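PDB 6QE7: anti-sigma-I factor RsgI3 from Clostridium thermocellum, which probably holds the sigma factor SigI3 inactive until its extracellular sensing region, which includes these tandem pectin-binding PA14 domains, meets plant cell-wall polysaccharide. Local coordinates for residues A[19-24]-A[39-44]; A[7-12]-A[145-150]; A[167-172]-A[184-189]. One frame throughout, in Å; residues are numbered along the deposited sequence.

Contact 1. Residues A[19-24]-A[39-44]; sequences FQFVRI and QSIGKD. With CA (calcium ion), chain E.
With CG anti to its backbone N (chi1 -166°), Gln20 sends its chain toward the loop 39-44, and a bend at chi2 (55°) lays the aliphatic part against Ser40. Phe21 takes the crowded first torsion, with CG between the backbone N and the carbonyl carbon (chi1 68°), so its ring arrives beside the same serine. Two successive strand residues can turn to one loop because a classic beta bulge places both Gln20 and Phe21 opposite Tyr10.

Ser40 fits between the two side chains. Its OG approaches the Phe21 ring obliquely, 3.3 Å from CD2, and lies 3.4 Å from CG of Gln20. These are packing contacts; the polar partner of the hydroxyl is Asp38 OD2, which anchors it within its own loop. Buried Ile41 closes the other part of the patch. It crosses Phe21 at about a right angle, with CG1 3.9 Å from Phe21 CE2, while its terminal CD1 rests 3.7 Å from Gln20 CB.

Beyond this small apolar patch the loop turns polar and reaches calcium. Asp44 O binds the ion directly at 2.6 Å, and a metal-bound water donates to Gly42 O over 2.5 Å. A second metal-bound water does the same to Lys43 O, so three successive carbonyls serve the site.

In the fold, strand 19-25 pairs antiparallel with strand 6-11, whose Tyr10 stacks on Phe21. Asn12, just past that strand, hydrogen-bonds Ser40 O and Gly42 N, tying the loop that leads into strand 46-51 to the same sheet.

Contact 2. Residues A[7-12]-A[145-150]; sequences RGEYYN and PLPQKD. With CA (calcium ion), chain E.
A leucine methyl sits over the face of an arginine guanidinium here, in a contact that joins segments more than 130 residues apart without a direct hydrogen bond between them. CD2 of Leu146 lies 3.2 Å from Arg7 NH2, over one face but offset toward the rim, and the two side chains cross at about a right angle. The Arg7 side chain starts out extended, CG anti to the backbone N, and bends only at chi3 (-102°). Pro145 O is near the guanidinium plane, yet at 3.5 Å from NH1 it makes only a loose approach.

Farther along, Pro147 presses its CG against a pair of side chains already locked together. Tyr11 OH donates to Glu9 OE1 at 2.8 Å; the oxygen accepts with its anti lone pair and lies at the edge of the tyrosine ring, in its plane. Arg49 forms a salt bridge to the same oxygen, so the buried carboxylate is gripped twice and probably kept ionised. Against this fixed surface, Pro147 CG stands 3.5 Å from Glu9 CG and 3.7 Å from Tyr11 OH.

Just past the strand, Asn12 O binds calcium at 2.3 Å, and its OD1 accepts from a water on the ion. The arrangement is that of a proline-bearing interdomain connection, running from the sheet of the first PA14 domain to that of the second and packing on strand 6-11 as it leaves.

Contact 3. Residues A[167-172]-A[184-189]; sequences KRFTRI and FPVGEL
All three nitrogens of the Arg168 guanidinium have acceptors. NH2 donates to Glu188 O at 2.9 Å in a nearly straight bond (166°) that keeps close to the guanidinium plane. NH1 donates to Gly187 O at 2.8 Å, more bent (145°), with the acceptor tilted from that plane. NH1 also makes a salt bridge to Glu188 OE1 at 2.9 Å, the carboxylate turned 45° against the guanidinium, and NE pairs with Asp166. Both backbone carbonyls receive their donor from above the carbonyl plane.

Gly187 O and Glu188 OE1 stand only 3.1 Å apart, two acceptors that would repel each other; their shared approach to NH1 probably offsets this. Arg168 reaches the loop by bending at chi2, and its CG passes 3.8 Å from Val186 CG1, which also lies over one face of the guanidinium.

Pro185 O is served differently. A water donates to it at 2.8 Å and accepts from Arg171 NH1, while the Phe169 ring brings its edge up to the same carbonyl, CZ 3.4 Å away. Arg171 has its strongest polar partner in Asp173, through NE, and makes a cation-pi interaction with Tyr158. Arg168 and Phe169 both face Tyr158 across a classic beta bulge, which lets neighbouring residues address one loop.

The chemistry implies a polar grip added to the packing of Val186 and Phe169: Arg168 holds two carbonyls and a carboxylate directly, Arg171 is linked to a third carbonyl by water, and acidic residues balance both charges.

Contact 1 and the strand of contact 2 belong to the first PA14 domain, the two contacts' centres 9 Å apart; strands 19-25 and 6-11 are neighbours in its sheet, and both contacts reach the same calcium and its waters. Each is partly buried and joins its segments by packing, with no direct hydrogen bond between them. Contact 3 lies in the second PA14 domain, about 38 Å from contact 1 between centres, and is a surface contact. It repeats the topology of contact 1, a bulged strand meeting the loop ahead of a later sheet strand, but an arginine bonded to carbonyls and a carboxylate is added to the apolar packing, and no metal takes part. Contact 2 differs from both in involving the connection between domains.

Contact 1. Residues A[19-24]-A[39-44]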
loop_
_atom_site.group_PDB
_atom_site.type_symbol
_atom_site.label_atom_id
_atom_site.label_comp_id
_atom_site.label_asym_id
_atom_site.label_seq_id
_atom_site.Cartn_x
_atom_site.Cartn_y
_atom_site.Cartn_z
ATOM N N PHE A 19 -5.332 -3.661 3.254
ATOM C CA PHE A 19 -5.927 -3.676 4.601
ATOM C C PHE A 19 -6.718 -4.989 4.744
ATOM O O PHE A 19 -7.419 -5.345 3.797
ATOM C CB PHE A 19 -6.788 -2.429 4.811
ATOM C CG PHE A 19 -7.656 -2.594 6.027
ATOM C CD1 PHE A 19 -7.100 -2.581 7.308
ATOM C CD2 PHE A 19 -9.002 -2.895 5.894
ATOM C CE1 PHE A 19 -7.881 -2.802 8.427
ATOM C CE2 PHE A 19 -9.784 -3.084 7.038
ATOM C CZ PHE A 19 -9.208 -3.070 8.287
ATOM N N GLN A 20 -6.502 -5.735 5.819
ATOM C CA GLN A 20 -7.269 -6.977 6.103
ATOM C C GLN A 20 -8.264 -6.827 7.257
ATOM O O GLN A 20 -9.440 -7.103 7.078
ATOM C CB GLN A 20 -6.322 -8.140 6.388
ATOM C CG GLN A 20 -6.994 -9.520 6.350
ATOM C CD GLN A 20 -7.732 -9.799 5.057
ATOM O OE1 GLN A 20 -7.347 -9.362 3.996
ATOM N NE2 GLN A 20 -8.857 -10.451 5.161
ATOM N N PHE A 21 -7.852 -6.481 8.450
ATOM C CA PHE A 21 -8.814 -6.453 9.572
ATOM C C PHE A 21 -8.273 -5.450 10.598
ATOM O O PHE A 21 -7.074 -5.098 10.550
ATOM C CB PHE A 21 -9.072 -7.851 10.127
ATOM C CG PHE A 21 -7.858 -8.440 10.838
ATOM C CD1 PHE A 21 -7.498 -8.039 12.115
ATOM C CD2 PHE A 21 -7.005 -9.300 10.189
ATOM C CE1 PHE A 21 -6.358 -8.529 12.738
ATOM C CE2 PHE A 21 -5.858 -9.784 10.798
ATOM C CZ PHE A 21 -5.515 -9.377 12.062
ATOM N N VAL A 22 -9.175 -4.922 11.406
ATOM C CA VAL A 22 -8.818 -4.167 12.632
ATOM C C VAL A 22 -9.150 -5.034 13.858
ATOM O O VAL A 22 -10.123 -5.800 13.811
ATOM C CB VAL A 22 -9.553 -2.820 12.625
ATOM C CG1 VAL A 22 -11.063 -2.997 12.737
ATOM C CG2 VAL A 22 -9.056 -1.888 13.687
ATOM N N ARG A 23 -8.395 -4.926 14.945
ATOM C CA ARG A 23 -8.809 -5.572 16.224
ATOM C C ARG A 23 -8.203 -4.756 17.344
ATOM O O ARG A 23 -7.239 -3.976 17.097
ATOM C CB ARG A 23 -8.335 -7.032 16.313
ATOM C CG ARG A 23 -6.858 -7.219 16.576
ATOM C CD ARG A 23 -6.386 -8.655 16.453
ATOM N NE ARG A 23 -4.977 -8.780 16.623
ATOM C CZ ARG A 23 -4.257 -9.880 16.385
ATOM N NH1 ARG A 23 -4.857 -10.958 15.883
ATOM N NH2 ARG A 23 -2.936 -9.859 16.556
ATOM N N ILE A 24 -8.777 -4.853 18.521
ATOM C CA ILE A 24 -8.178 -4.183 19.694
ATOM C C ILE A 24 -7.261 -5.199 20.342
ATOM O O ILE A 24 -7.744 -6.275 20.635
ATOM C CB ILE A 24 -9.270 -3.617 20.604
ATOM C CG1 ILE A 24 -9.972 -2.493 19.845
ATOM C CG2 ILE A 24 -8.702 -3.162 21.941
ATOM C CD1 ILE A 24 -11.320 -2.115 20.428
ATOM N N GLN A 39 -4.401 -16.014 10.588
ATOM C CA GLN A 39 -4.450 -16.834 9.354
ATOM C C GLN A 39 -4.823 -15.958 8.129
ATOM O O GLN A 39 -4.516 -16.384 7.041
ATOM C CB GLN A 39 -5.483 -17.943 9.501
ATOM C CG GLN A 39 -6.929 -17.427 9.513
ATOM C CD GLN A 39 -7.888 -18.583 9.718
ATOM O OE1 GLN A 39 -7.467 -19.747 9.677
ATOM N NE2 GLN A 39 -9.166 -18.288 9.956
ATOM N N SER A 40 -5.501 -14.810 8.284
ATOM C CA SER A 40 -5.913 -13.919 7.158
ATOM C C SER A 40 -4.723 -13.033 6.712
ATOM O O SER A 40 -4.833 -12.351 5.674
ATOM C CB SER A 40 -7.109 -13.124 7.521
ATOM O OG SER A 40 -6.781 -12.165 8.494
ATOM N N ILE A 41 -3.605 -13.050 7.449
ATOM C CA ILE A 41 -2.357 -12.366 7.017
ATOM C C ILE A 41 -1.367 -13.371 6.445
ATOM O O ILE A 41 -0.786 -14.206 7.205
ATOM C CB ILE A 41 -1.719 -11.607 8.208
ATOM C CG1 ILE A 41 -2.653 -10.515 8.717
ATOM C CG2 ILE A 41 -0.328 -11.051 7.829
ATOM C CD1 ILE A 41 -3.149 -9.524 7.655
ATOM N N GLY A 42 -0.955 -13.160 5.231
ATOM C CA GLY A 42 0.099 -14.025 4.637
ATOM C C GLY A 42 1.496 -13.849 5.206
ATOM O O GLY A 42 1.874 -12.733 5.607
ATOM N N LYS A 43 2.306 -14.907 5.113
ATOM C CA LYS A 43 3.748 -14.903 5.444
ATOM C C LYS A 43 4.420 -13.777 4.698
ATOM O O LYS A 43 4.236 -13.657 3.484
ATOM C CB LYS A 43 4.503 -16.152 5.007
ATOM C CG LYS A 43 5.814 -16.359 5.756
ATOM C CD LYS A 43 6.548 -17.629 5.260
ATOM C CE LYS A 43 8.029 -17.619 5.494
ATOM N NZ LYS A 43 8.330 -17.610 6.949
ATOM N N ASP A 44 5.156 -12.979 5.444
ATOM C CA ASP A 44 6.061 -11.934 4.928
ATOM C C ASP A 44 5.285 -10.678 4.464
ATOM O O ASP A 44 4.063 -10.736 4.201
ATOM C CB ASP A 44 7.021 -12.467 3.851
ATOM C CG ASP A 44 8.034 -13.500 4.317
ATOM O OD1 ASP A 44 8.254 -13.539 5.511
ATOM O OD2 ASP A 44 8.603 -14.284 3.450
HETATM CA CA CA E . 2.463 -9.722 2.436
HETATM O O HOH W 1 1.229 -10.614 4.358
HETATM O O HOH W 2 3.252 -11.975 1.896
HETATM O O HOH W 3 0.605 -10.843 1.254
HETATM O O HOH W 4 2.306 -8.803 0.192
#

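Contact 2. Residues A[7-12]-A[145-150]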
loop_
_atom_site.group_PDB
_atom_site.type_symbol
_atom_site.label_atom_id
_atom_site.label_comp_id
_atom_site.label_asym_id
_atom_site.label_seq_id
_atom_site.Cartn_x
_atom_site.Cartn_y
_atom_site.Cartn_z
ATOM N N ARG A 7 -6.177 0.076 19.117
ATOM C CA ARG A 7 -6.691 -0.443 17.842
ATOM C C ARG A 7 -5.514 -0.786 16.947
ATOM O O ARG A 7 -4.770 0.128 16.584
ATOM C CB ARG A 7 -7.582 0.627 17.215
ATOM C CG ARG A 7 -8.210 0.230 15.886
ATOM C CD ARG A 7 -8.618 1.480 15.121
ATOM N NE ARG A 7 -10.025 1.521 15.338
ATOM C CZ ARG A 7 -10.899 2.365 14.762
ATOM N NH1 ARG A 7 -10.486 3.307 13.927
ATOM N NH2 ARG A 7 -12.191 2.257 15.070
ATOM N N GLY A 8 -5.458 -2.044 16.508
ATOM C CA GLY A 8 -4.484 -2.580 15.549
ATOM C C GLY A 8 -5.092 -2.740 14.179
ATOM O O GLY A 8 -6.176 -3.379 14.028
ATOM N N GLU A 9 -4.490 -2.066 13.216
ATOM C CA GLU A 9 -4.859 -2.195 11.796
ATOM C C GLU A 9 -3.782 -3.104 11.200
ATOM O O GLU A 9 -2.570 -2.684 11.201
ATOM C CB GLU A 9 -4.916 -0.839 11.057
ATOM C CG GLU A 9 -5.827 0.277 11.585
ATOM C CD GLU A 9 -5.297 1.698 11.317
ATOM O OE1 GLU A 9 -4.552 1.922 10.312
ATOM O OE2 GLU A 9 -5.574 2.577 12.123
ATOM N N TYR A 10 -4.218 -4.184 10.565
ATOM C CA TYR A 10 -3.382 -5.255 10.010
ATOM C C TYR A 10 -3.525 -5.289 8.513
ATOM O O TYR A 10 -4.613 -5.444 7.955
ATOM C CB TYR A 10 -3.794 -6.584 10.636
ATOM C CG TYR A 10 -3.390 -6.693 12.074
ATOM C CD1 TYR A 10 -4.149 -6.116 13.078
ATOM C CD2 TYR A 10 -2.229 -7.334 12.465
ATOM C CE1 TYR A 10 -3.766 -6.212 14.415
ATOM C CE2 TYR A 10 -1.863 -7.476 13.799
ATOM C CZ TYR A 10 -2.636 -6.907 14.794
ATOM O OH TYR A 10 -2.247 -6.993 16.105
ATOM N N TYR A 11 -2.401 -5.120 7.837
ATOM C CA TYR A 11 -2.369 -4.990 6.365
ATOM C C TYR A 11 -1.502 -6.146 5.841
ATOM O O TYR A 11 -0.462 -6.373 6.445
ATOM C CB TYR A 11 -1.748 -3.627 6.051
ATOM C CG TYR A 11 -2.526 -2.421 6.508
ATOM C CD1 TYR A 11 -2.400 -1.957 7.816
ATOM C CD2 TYR A 11 -3.286 -1.679 5.607
ATOM C CE1 TYR A 11 -3.078 -0.842 8.241
ATOM C CE2 TYR A 11 -3.968 -0.554 6.010
ATOM C CZ TYR A 11 -3.849 -0.150 7.319
ATOM O OH TYR A 11 -4.573 0.899 7.718
ATOM N N ASN A 12 -1.782 -6.646 4.636
ATOM C CA ASN A 12 -1.044 -7.766 3.989
ATOM C C ASN A 12 0.110 -7.293 3.111
ATOM O O ASN A 12 0.809 -8.173 2.543
ATOM C CB ASN A 12 -1.987 -8.632 3.129
ATOM C CG ASN A 12 -2.414 -9.856 3.895
ATOM O OD1 ASN A 12 -1.551 -10.509 4.458
ATOM N ND2 ASN A 12 -3.712 -10.150 3.974
ATOM N N PRO A 145 -12.725 6.897 12.042
ATOM C CA PRO A 145 -12.849 6.247 10.742
ATOM C C PRO A 145 -12.004 4.959 10.696
ATOM O O PRO A 145 -10.790 5.044 10.882
ATOM C CB PRO A 145 -12.349 7.329 9.758
ATOM C CG PRO A 145 -12.311 8.631 10.555
ATOM C CD PRO A 145 -12.048 8.202 11.985
ATOM N N LEU A 146 -12.654 3.808 10.489
ATOM C CA LEU A 146 -11.984 2.533 10.097
ATOM C C LEU A 146 -11.187 2.757 8.812
ATOM O O LEU A 146 -11.464 3.655 8.022
ATOM C CB LEU A 146 -13.025 1.416 9.898
ATOM C CG LEU A 146 -13.684 0.854 11.162
ATOM C CD1 LEU A 146 -14.370 -0.498 10.901
ATOM C CD2 LEU A 146 -12.668 0.725 12.294
ATOM N N PRO A 147 -10.123 1.980 8.558
ATOM C CA PRO A 147 -9.502 1.979 7.226
ATOM C C PRO A 147 -10.500 1.427 6.183
ATOM O O PRO A 147 -11.359 0.609 6.583
ATOM C CB PRO A 147 -8.256 1.071 7.398
ATOM C CG PRO A 147 -8.052 0.949 8.913
ATOM C CD PRO A 147 -9.442 1.096 9.523
ATOM N N GLN A 148 -10.407 1.841 4.906
ATOM C CA GLN A 148 -11.226 1.238 3.800
ATOM C C GLN A 148 -10.387 0.283 2.943
ATOM O O GLN A 148 -9.304 0.683 2.456
ATOM C CB GLN A 148 -11.865 2.268 2.858
ATOM C CG GLN A 148 -13.093 2.946 3.442
ATOM C CD GLN A 148 -12.696 3.996 4.447
ATOM O OE1 GLN A 148 -11.645 4.623 4.345
ATOM N NE2 GLN A 148 -13.543 4.196 5.438
ATOM N N LYS A 149 -10.878 -0.943 2.748
ATOM C CA LYS A 149 -10.367 -1.801 1.668
ATOM C C LYS A 149 -10.455 -0.961 0.393
ATOM O O LYS A 149 -11.472 -0.374 0.148
ATOM C CB LYS A 149 -11.118 -3.129 1.588
ATOM C CG LYS A 149 -10.458 -4.254 2.377
ATOM C CD LYS A 149 -10.857 -5.655 1.898
ATOM C CE LYS A 149 -10.417 -6.796 2.803
ATOM N NZ LYS A 149 -10.831 -6.611 4.225
ATOM N N ASP A 150 -9.358 -0.818 -0.333
ATOM C CA ASP A 150 -9.392 -0.230 -1.689
ATOM C C ASP A 150 -9.996 -1.286 -2.613
ATOM O O ASP A 150 -10.133 -2.392 -2.209
ATOM C CB ASP A 150 -8.003 0.238 -2.096
ATOM C CG ASP A 150 -7.942 1.130 -3.318
ATOM O OD1 ASP A 150 -8.976 1.742 -3.734
ATOM O OD2 ASP A 150 -6.849 1.198 -3.856
HETATM CA CA CA E . 2.463 -9.722 2.436
HETATM O O HOH W 1 1.229 -10.614 4.358
HETATM O O HOH W 3 0.605 -10.843 1.254
HETATM O O HOH W 2 3.252 -11.975 1.896
HETATM O O HOH W 4 2.306 -8.803 0.192
#

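Contact 3. Residues A[167-172]-A[184-189]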
loop_
_atom_site.group_PDB
_atom_site.type_symbol
_atom_site.label_atom_id
_atom_site.label_comp_id
_atom_site.label_asym_id
_atom_site.label_seq_id
_atom_site.Cartn_x
_atom_site.Cartn_y
_atom_site.Cartn_z
ATOM N N LYS A 167 -13.547 14.881 -21.570
ATOM C CA LYS A 167 -13.714 13.710 -20.680
ATOM C C LYS A 167 -15.173 13.280 -20.730
ATOM O O LYS A 167 -15.994 14.088 -20.574
ATOM C CB LYS A 167 -13.332 13.987 -19.222
ATOM C CG LYS A 167 -13.436 12.766 -18.308
ATOM C CD LYS A 167 -13.471 13.099 -16.817
ATOM C CE LYS A 167 -12.137 13.615 -16.322
ATOM N NZ LYS A 167 -12.303 14.543 -15.182
ATOM N N ARG A 168 -15.475 12.032 -20.966
ATOM C CA ARG A 168 -16.872 11.625 -21.167
ATOM C C ARG A 168 -17.389 10.915 -19.917
ATOM O O ARG A 168 -18.520 11.183 -19.533
ATOM C CB ARG A 168 -16.983 10.755 -22.417
ATOM C CG ARG A 168 -16.671 11.498 -23.698
ATOM C CD ARG A 168 -17.670 12.627 -23.975
ATOM N NE ARG A 168 -17.391 12.999 -25.353
ATOM C CZ ARG A 168 -17.857 12.357 -26.409
ATOM N NH1 ARG A 168 -18.666 11.339 -26.233
ATOM N NH2 ARG A 168 -17.500 12.718 -27.623
ATOM N N PHE A 169 -16.625 9.985 -19.345
ATOM C CA PHE A 169 -17.057 9.223 -18.153
ATOM C C PHE A 169 -15.821 8.616 -17.472
ATOM O O PHE A 169 -14.755 8.473 -18.061
ATOM C CB PHE A 169 -18.144 8.187 -18.491
ATOM C CG PHE A 169 -17.717 7.084 -19.437
ATOM C CD1 PHE A 169 -17.112 5.944 -18.951
ATOM C CD2 PHE A 169 -17.905 7.192 -20.819
ATOM C CE1 PHE A 169 -16.653 4.947 -19.807
ATOM C CE2 PHE A 169 -17.492 6.177 -21.670
ATOM C CZ PHE A 169 -16.853 5.064 -21.165
ATOM N N THR A 170 -16.012 8.297 -16.206
ATOM C CA THR A 170 -15.060 7.608 -15.318
ATOM C C THR A 170 -15.728 6.306 -14.919
ATOM O O THR A 170 -16.935 6.314 -14.719
ATOM C CB THR A 170 -14.769 8.423 -14.044
ATOM O OG1 THR A 170 -14.015 9.561 -14.469
ATOM C CG2 THR A 170 -14.005 7.640 -12.988
ATOM N N ARG A 171 -14.947 5.252 -14.831
ATOM C CA ARG A 171 -15.359 4.014 -14.145
ATOM C C ARG A 171 -14.080 3.305 -13.671
ATOM O O ARG A 171 -12.952 3.712 -14.057
ATOM C CB ARG A 171 -16.151 3.139 -15.115
ATOM C CG ARG A 171 -15.313 2.752 -16.320
ATOM C CD ARG A 171 -16.093 1.980 -17.333
ATOM N NE ARG A 171 -15.256 1.390 -18.370
ATOM C CZ ARG A 171 -15.696 1.055 -19.599
ATOM N NH1 ARG A 171 -16.939 1.343 -19.934
ATOM N NH2 ARG A 171 -14.901 0.478 -20.494
ATOM N N ILE A 172 -14.269 2.222 -12.940
ATOM C CA ILE A 172 -13.164 1.307 -12.570
ATOM C C ILE A 172 -13.141 0.121 -13.521
ATOM O O ILE A 172 -14.101 -0.603 -13.614
ATOM C CB ILE A 172 -13.312 0.934 -11.100
ATOM C CG1 ILE A 172 -13.120 2.189 -10.224
ATOM C CG2 ILE A 172 -12.310 -0.168 -10.779
ATOM C CD1 ILE A 172 -13.560 2.018 -8.818
ATOM N N PHE A 184 -16.671 0.936 -30.276
ATOM C CA PHE A 184 -15.812 1.812 -29.439
ATOM C C PHE A 184 -16.403 1.948 -28.054
ATOM O O PHE A 184 -17.587 2.142 -27.863
ATOM C CB PHE A 184 -15.614 3.185 -30.086
ATOM C CG PHE A 184 -15.008 3.110 -31.458
ATOM C CD1 PHE A 184 -13.748 2.587 -31.631
ATOM C CD2 PHE A 184 -15.768 3.398 -32.578
ATOM C CE1 PHE A 184 -13.192 2.473 -32.889
ATOM C CE2 PHE A 184 -15.216 3.305 -33.834
ATOM C CZ PHE A 184 -13.917 2.886 -33.991
ATOM N N PRO A 185 -15.561 2.002 -27.010
ATOM C CA PRO A 185 -16.070 2.179 -25.663
ATOM C C PRO A 185 -16.712 3.543 -25.365
ATOM O O PRO A 185 -17.333 3.740 -24.303
ATOM C CB PRO A 185 -14.859 1.842 -24.770
ATOM C CG PRO A 185 -13.676 2.165 -25.648
ATOM C CD PRO A 185 -14.113 1.871 -27.080
ATOM N N VAL A 186 -16.600 4.490 -26.276
ATOM C CA VAL A 186 -17.042 5.885 -26.046
ATOM C C VAL A 186 -17.933 6.194 -27.251
ATOM O O VAL A 186 -17.484 5.882 -28.356
ATOM C CB VAL A 186 -15.824 6.831 -25.971
ATOM C CG1 VAL A 186 -16.217 8.274 -25.671
ATOM C CG2 VAL A 186 -14.836 6.353 -24.949
ATOM N N GLY A 187 -19.133 6.697 -27.028
ATOM C CA GLY A 187 -20.053 7.100 -28.111
ATOM C C GLY A 187 -19.785 8.507 -28.606
ATOM O O GLY A 187 -18.980 9.245 -27.996
ATOM N N GLU A 188 -20.439 8.893 -29.695
ATOM C CA GLU A 188 -20.383 10.268 -30.245
ATOM C C GLU A 188 -18.933 10.665 -30.563
ATOM O O GLU A 188 -18.497 11.722 -30.102
ATOM C CB GLU A 188 -20.947 11.334 -29.287
ATOM C CG GLU A 188 -22.384 11.141 -28.808
ATOM C CD GLU A 188 -22.465 10.625 -27.378
ATOM O OE1 GLU A 188 -21.405 10.593 -26.699
ATOM O OE2 GLU A 188 -23.576 10.272 -26.934
ATOM N N LEU A 189 -18.191 9.837 -31.273
ATOM C CA LEU A 189 -16.774 10.140 -31.579
ATOM C C LEU A 189 -16.668 10.788 -32.947
ATOM O O LEU A 189 -17.564 10.601 -33.732
ATOM C CB LEU A 189 -15.971 8.842 -31.559
ATOM C CG LEU A 189 -15.898 8.177 -30.185
ATOM C CD1 LEU A 189 -15.237 6.819 -30.302
ATOM C CD2 LEU A 189 -15.170 9.060 -29.172
HETATM O O HOH W 5 -17.631 1.304 -22.894
#